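Local coordinates for protein homoserine dehydrogenase (Staphylococcus aureus M1064, PDB 4PG7) that probably catalyses the reversible, nicotinamide-cofactor-dependent interconversion of aspartate semialdehyde and homoserine in the aspartic acid pathway, at residues K23-L28 with D90-I95; G37-I42 with I57-I62. All blocks are in the same frame, centred on the assembly; numbering follows the deposited sequence.

Interaction 1 (K23-L28 with D90-I95); sequences KLNIAL and DDSLDI. With GOL (glycerol), chain I.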
loop_
_atom_site.group_PDB
_atom_site.type_symbol
_atom_site.label_atom_id
_atom_site.label_comp_id
_atom_site.label_asym_id
_atom_site.label_seq_id
_atom_site.Cartn_x
_atom_site.Cartn_y
_atom_site.Cartn_z
ATOM N N LYS A 23 -22.007 21.189 -21.647
ATOM C CA LYS A 23 -20.890 22.028 -21.223
ATOM C C LYS A 23 -20.775 21.982 -19.689
ATOM O O LYS A 23 -21.760 22.201 -18.963
ATOM C CB LYS A 23 -21.126 23.467 -21.693
ATOM C CG LYS A 23 -20.031 24.074 -22.553
ATOM C CD LYS A 23 -20.285 25.565 -22.757
ATOM C CE LYS A 23 -19.474 26.164 -23.889
ATOM N NZ LYS A 23 -19.841 25.638 -25.228
ATOM N N LEU A 24 -19.582 21.663 -19.205
ATOM C CA LEU A 24 -19.272 21.747 -17.776
ATOM C C LEU A 24 -18.421 22.986 -17.560
ATOM O O LEU A 24 -17.242 23.017 -17.930
ATOM C CB LEU A 24 -18.529 20.499 -17.293
ATOM C CG LEU A 24 -19.374 19.468 -16.556
ATOM C CD1 LEU A 24 -18.597 18.172 -16.374
ATOM C CD2 LEU A 24 -19.805 20.004 -15.201
ATOM N N ASN A 25 -19.028 24.009 -16.971
ATOM C CA ASN A 25 -18.346 25.278 -16.753
ATOM C C ASN A 25 -17.623 25.251 -15.411
ATOM O O ASN A 25 -18.228 24.998 -14.362
ATOM C CB ASN A 25 -19.341 26.426 -16.809
ATOM C CG ASN A 25 -19.816 26.720 -18.227
ATOM O OD1 ASN A 25 -19.015 26.930 -19.129
ATOM N ND2 ASN A 25 -21.115 26.742 -18.419
ATOM N N ILE A 26 -16.314 25.452 -15.448
ATOM C CA ILE A 26 -15.524 25.407 -14.227
ATOM C C ILE A 26 -14.722 26.687 -14.050
ATOM O O ILE A 26 -14.494 27.445 -15.004
ATOM C CB ILE A 26 -14.600 24.161 -14.184
ATOM C CG1 ILE A 26 -13.369 24.316 -15.084
ATOM C CG2 ILE A 26 -15.368 22.913 -14.587
ATOM C CD1 ILE A 26 -12.347 23.200 -14.891
ATOM N N ALA A 27 -14.310 26.913 -12.816
ATOM C CA ALA A 27 -13.363 27.961 -12.486
ATOM C C ALA A 27 -12.205 27.398 -11.653
ATOM O O ALA A 27 -12.391 26.483 -10.834
ATOM C CB ALA A 27 -14.064 29.067 -11.740
ATOM N N LEU A 28 -11.018 27.956 -11.878
ATOM C CA LEU A 28 -9.822 27.617 -11.095
ATOM C C LEU A 28 -9.488 28.737 -10.151
ATOM O O LEU A 28 -9.488 29.905 -10.555
ATOM C CB LEU A 28 -8.610 27.429 -11.981
ATOM C CG LEU A 28 -8.224 26.001 -12.241
ATOM C CD1 LEU A 28 -9.233 25.429 -13.224
ATOM C CD2 LEU A 28 -6.792 25.942 -12.760
ATOM N N ASP A 90 -21.061 33.573 -10.179
ATOM C CA ASP A 90 -21.371 33.127 -11.537
ATOM C C ASP A 90 -22.223 31.865 -11.474
ATOM O O ASP A 90 -21.694 30.765 -11.263
ATOM C CB ASP A 90 -20.087 32.883 -12.340
ATOM C CG ASP A 90 -20.358 32.594 -13.812
ATOM O OD1 ASP A 90 -21.504 32.225 -14.167
ATOM O OD2 ASP A 90 -19.429 32.758 -14.626
ATOM N N ASP A 91 -23.535 32.024 -11.680
ATOM C CA ASP A 91 -24.482 30.908 -11.546
ATOM C C ASP A 91 -24.322 29.861 -12.634
ATOM O O ASP A 91 -24.821 28.743 -12.494
ATOM C CB ASP A 91 -25.930 31.411 -11.581
ATOM C CG ASP A 91 -26.277 32.287 -10.419
ATOM O OD1 ASP A 91 -26.966 33.311 -10.634
ATOM O OD2 ASP A 91 -25.883 31.940 -9.290
ATOM N N SER A 92 -23.604 30.194 -13.701
ATOM C CA SER A 92 -23.349 29.222 -14.750
ATOM C C SER A 92 -22.253 28.228 -14.395
ATOM O O SER A 92 -22.071 27.245 -15.110
ATOM C CB SER A 92 -22.977 29.920 -16.059
ATOM O OG SER A 92 -21.626 30.360 -16.045
ATOM N N LEU A 93 -21.500 28.480 -13.332
ATOM C CA LEU A 93 -20.436 27.554 -12.944
ATOM C C LEU A 93 -21.012 26.307 -12.292
ATOM O O LEU A 93 -21.936 26.376 -11.484
ATOM C CB LEU A 93 -19.445 28.211 -11.994
ATOM C CG LEU A 93 -18.615 29.349 -12.586
ATOM C CD1 LEU A 93 -17.646 29.853 -11.537
ATOM C CD2 LEU A 93 -17.857 28.929 -13.841
ATOM N N ASP A 94 -20.465 25.163 -12.681
ATOM C CA ASP A 94 -20.876 23.873 -12.139
ATOM C C ASP A 94 -19.901 23.406 -11.062
ATOM O O ASP A 94 -20.310 22.799 -10.070
ATOM C CB ASP A 94 -20.929 22.856 -13.278
ATOM C CG ASP A 94 -21.849 23.300 -14.405
ATOM O OD1 ASP A 94 -23.043 23.540 -14.109
ATOM O OD2 ASP A 94 -21.379 23.447 -15.563
ATOM N N ILE A 95 -18.615 23.687 -11.269
ATOM C CA ILE A 95 -17.552 23.184 -10.403
ATOM C C ILE A 95 -16.471 24.234 -10.155
ATOM O O ILE A 95 -16.034 24.921 -11.081
ATOM C CB ILE A 95 -16.862 21.949 -11.033
ATOM C CG1 ILE A 95 -17.898 20.897 -11.475
ATOM C CG2 ILE A 95 -15.855 21.350 -10.054
ATOM C CD1 ILE A 95 -17.310 19.716 -12.222
HETATM C C1 GOL I . -23.739 25.800 -16.327
HETATM O O1 GOL I . -22.629 25.128 -16.932
HETATM C C2 GOL I . -25.057 25.091 -16.531
HETATM O O2 GOL I . -26.045 25.939 -15.932
HETATM C C3 GOL I . -25.346 24.899 -18.005
HETATM O O3 GOL I . -24.264 24.196 -18.651
#

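Interaction 2 (G37-I42 with I57-I62); sequences GVVKII and IVIKHI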
loop_
_atom_site.group_PDB
_atom_site.type_symbol
_atom_site.label_atom_id
_atom_site.label_comp_id
_atom_site.label_asym_id
_atom_site.label_seq_id
_atom_site.Cartn_x
_atom_site.Cartn_y
_atom_site.Cartn_z
ATOM N N GLY A 37 -0.533 22.989 -14.308
ATOM C CA GLY A 37 -0.638 21.578 -14.644
ATOM C C GLY A 37 -2.052 21.110 -14.875
ATOM O O GLY A 37 -2.306 20.360 -15.810
ATOM N N VAL A 38 -2.990 21.558 -14.037
ATOM C CA VAL A 38 -4.410 21.224 -14.234
ATOM C C VAL A 38 -4.905 21.728 -15.581
ATOM O O VAL A 38 -5.608 21.016 -16.298
ATOM C CB VAL A 38 -5.305 21.790 -13.108
ATOM C CG1 VAL A 38 -6.787 21.675 -13.461
ATOM C CG2 VAL A 38 -5.028 21.048 -11.792
ATOM N N VAL A 39 -4.537 22.951 -15.924
ATOM C CA VAL A 39 -4.967 23.542 -17.195
ATOM C C VAL A 39 -4.424 22.713 -18.358
ATOM O O VAL A 39 -5.184 22.314 -19.237
ATOM C CB VAL A 39 -4.517 25.012 -17.311
ATOM C CG1 VAL A 39 -4.745 25.548 -18.719
ATOM C CG2 VAL A 39 -5.278 25.869 -16.294
ATOM N N LYS A 40 -3.117 22.433 -18.338
ATOM C CA LYS A 40 -2.474 21.664 -19.409
ATOM C C LYS A 40 -3.109 20.294 -19.592
ATOM O O LYS A 40 -3.371 19.861 -20.719
ATOM C CB LYS A 40 -0.980 21.500 -19.131
ATOM N N ILE A 41 -3.390 19.630 -18.483
ATOM C CA ILE A 41 -4.000 18.307 -18.534
ATOM C C ILE A 41 -5.395 18.357 -19.150
ATOM O O ILE A 41 -5.751 17.497 -19.961
ATOM C CB ILE A 41 -4.060 17.652 -17.146
ATOM C CG1 ILE A 41 -2.644 17.293 -16.670
ATOM C CG2 ILE A 41 -4.931 16.398 -17.187
ATOM C CD1 ILE A 41 -2.562 16.906 -15.206
ATOM N N ILE A 42 -6.194 19.343 -18.754
ATOM C CA ILE A 42 -7.521 19.518 -19.350
ATOM C C ILE A 42 -7.414 19.814 -20.852
ATOM O O ILE A 42 -8.128 19.204 -21.652
ATOM C CB ILE A 42 -8.327 20.625 -18.636
ATOM C CG1 ILE A 42 -8.703 20.160 -17.226
ATOM C CG2 ILE A 42 -9.585 20.983 -19.434
ATOM C CD1 ILE A 42 -9.056 21.295 -16.292
ATOM N N ILE A 57 -15.522 20.406 -21.020
ATOM C CA ILE A 57 -15.021 21.163 -19.884
ATOM C C ILE A 57 -14.565 22.545 -20.326
ATOM O O ILE A 57 -13.647 22.682 -21.135
ATOM C CB ILE A 57 -13.825 20.467 -19.185
ATOM C CG1 ILE A 57 -14.158 19.012 -18.839
ATOM C CG2 ILE A 57 -13.439 21.224 -17.923
ATOM C CD1 ILE A 57 -15.459 18.821 -18.093
ATOM N N VAL A 58 -15.205 23.572 -19.788
ATOM C CA VAL A 58 -14.848 24.948 -20.113
ATOM C C VAL A 58 -14.335 25.628 -18.861
ATOM O O VAL A 58 -15.054 25.757 -17.853
ATOM C CB VAL A 58 -16.043 25.741 -20.688
ATOM C CG1 VAL A 58 -15.630 27.166 -21.054
ATOM C CG2 VAL A 58 -16.591 25.044 -21.918
ATOM N N ILE A 59 -13.071 26.021 -18.928
ATOM C CA ILE A 59 -12.449 26.814 -17.888
ATOM C C ILE A 59 -12.848 28.258 -18.142
ATOM O O ILE A 59 -12.240 28.962 -18.955
ATOM C CB ILE A 59 -10.917 26.660 -17.887
ATOM C CG1 ILE A 59 -10.538 25.184 -17.720
ATOM C CG2 ILE A 59 -10.320 27.500 -16.775
ATOM C CD1 ILE A 59 -9.048 24.889 -17.833
ATOM N N LYS A 60 -13.886 28.692 -17.442
ATOM C CA LYS A 60 -14.489 29.998 -17.705
ATOM C C LYS A 60 -13.790 31.140 -16.967
ATOM O O LYS A 60 -13.818 32.278 -17.435
ATOM C CB LYS A 60 -15.969 29.974 -17.321
ATOM C CG LYS A 60 -16.723 31.187 -17.826
ATOM C CD LYS A 60 -18.224 31.000 -17.754
ATOM C CE LYS A 60 -18.933 32.308 -18.095
ATOM N NZ LYS A 60 -20.305 32.288 -17.544
ATOM N N HIS A 61 -13.209 30.849 -15.801
ATOM C CA HIS A 61 -12.495 31.852 -15.013
ATOM C C HIS A 61 -11.282 31.207 -14.336
ATOM O O HIS A 61 -11.340 30.061 -13.891
ATOM C CB HIS A 61 -13.377 32.443 -13.893
ATOM C CG HIS A 61 -14.694 32.998 -14.350
ATOM N ND1 HIS A 61 -14.814 34.226 -14.959
ATOM C CD2 HIS A 61 -15.951 32.512 -14.244
ATOM C CE1 HIS A 61 -16.083 34.459 -15.248
ATOM N NE2 HIS A 61 -16.795 33.429 -14.824
ATOM N N ILE A 62 -10.203 31.967 -14.235
ATOM C CA ILE A 62 -9.092 31.612 -13.388
ATOM C C ILE A 62 -8.805 32.770 -12.451
ATOM O O ILE A 62 -8.531 33.878 -12.896
ATOM C CB ILE A 62 -7.836 31.241 -14.203
ATOM C CG1 ILE A 62 -8.156 30.092 -15.171
ATOM C CG2 ILE A 62 -6.721 30.804 -13.260
ATOM C CD1 ILE A 62 -7.031 29.720 -16.130
#

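Interaction 1 (K23-L28 with D90-I95)
Asn25 O receives two backbone donors from the 90-95 loop: Asp94 N at 2.8 Å, in a nearly straight bond (167° at the hydrogen), and Ile95 N, which adds a weak bond at 3.4 Å. The same asparagine gives its own amide back, Asn25 N meeting Asp94 OD2 on the anti side of the carboxylate at 2.8 Å. Asp94 thus holds both the N-H and the C=O of residue 25. Its CG lies beside its backbone N (chi1 -56°), which turns the carboxylate back along the strand to reach that amide. One residue further on, regular pairing begins. Ala27 N bonds to Ile95 O (3.2 Å), and Ile26 CA makes a C-H...O contact with the same oxygen. This is a parallel bridge, Ile26 with Ile95, where strand 22-29 meets the start of strand 95-98 in the parallel sheet of the Rossmann-type cofactor-binding domain. On the Ile26 face, the side chains of Ile26 and Ile95 cross at a slant, with Ile26 CG2 4.0 Å from Ile95 CB, and Leu24 CD2 lies on Asp94 CB at 3.6 Å while also touching the end of Ile95. Leu334 and Val337 of helix 323-339 pack on this side. The end of Leu93 instead meets Ala27, its CD1 3.7 Å from Ala27 CB, and Ile87 of helix 84-88 touches both. The loop that delivers Asp94 is a type I turn from Asp90 to Leu93. Asp90 OD1 braces it as an Asx turn, accepting Ser92 N and, at 2.6 Å, Ser92 OG from the same face of its carboxylate plane. A glycerol, probably from the crystallisation liquor, is modelled with O1 between Asn25 ND2 and Asp94 OD2, but its carbon C1 crowds Ser92 O and its exact position is doubtful.

Interaction 2 (G37-I42 with I57-I62)
Ile59 CD1 is shared by two helix side chains. Ile42 CD1 meets it tip to tip at 3.9 Å, and Val39 CG2 reaches it at 4.2 Å from a side chain that crosses that of Ile59 at a slant. The other branch of Ile42 works separately: its CG2 faces Ile57 CG2 at 4.1 Å, the two side chains crossing at about a right angle. Val39 CG2 also touches Ile62 CD1 (4.2 Å), so one methyl bridges two isoleucines. No hydrogen bond joins the segments; the contact is wholly aliphatic and buried. Ile59 reaches the helix because its chain is extended beyond CB (chi2 175°). Val39 and Ile42, three residues apart, come round to the same side of the helix, whose turn is fixed by bonds such as Ile42 N to Val38 O. On the strand, Ile57 and Ile59 point toward the helix and Val58 between them points away, the usual alternation; Lys60 then has a helical psi of -30°, and the next side chain directed at the helix is Ile62, not His61. The segment axes pass 10.5 Å apart at 144°, roughly antiparallel, as in a beta-alpha-beta crossover, here strand 22-29, helix 33-53 and strand 55-63. Around this layer, Leu28 of strand 22-29 touches Val39, Tyr78 from a loop packs on Val39, Ile59 and Ile62, and helix 323-339 lies against Ile42 through Leu334.

In the fold
Interactions 1 and 2 meet on neighbouring strands of one parallel sheet, 22-29 and 55-63, with centres about 11 Å apart. Interaction 1 joins strand 22-29 to the run into strand 95-98, its neighbour on the side away from 55-63, and mixes backbone and carboxylate hydrogen bonds with some apolar packing; it is partly buried, with its turn near the surface. Interaction 2 lies within the core between sheet and helix and is purely apolar. Along the chain it is nested inside the loop that interaction 1 closes. They are stitched together by the strand bond Ile26 N to Val58 O and by Asp90, whose OD2 pairs with Lys60 and hydrogen-bonds His61. Leu334 of helix 323-339 touches both.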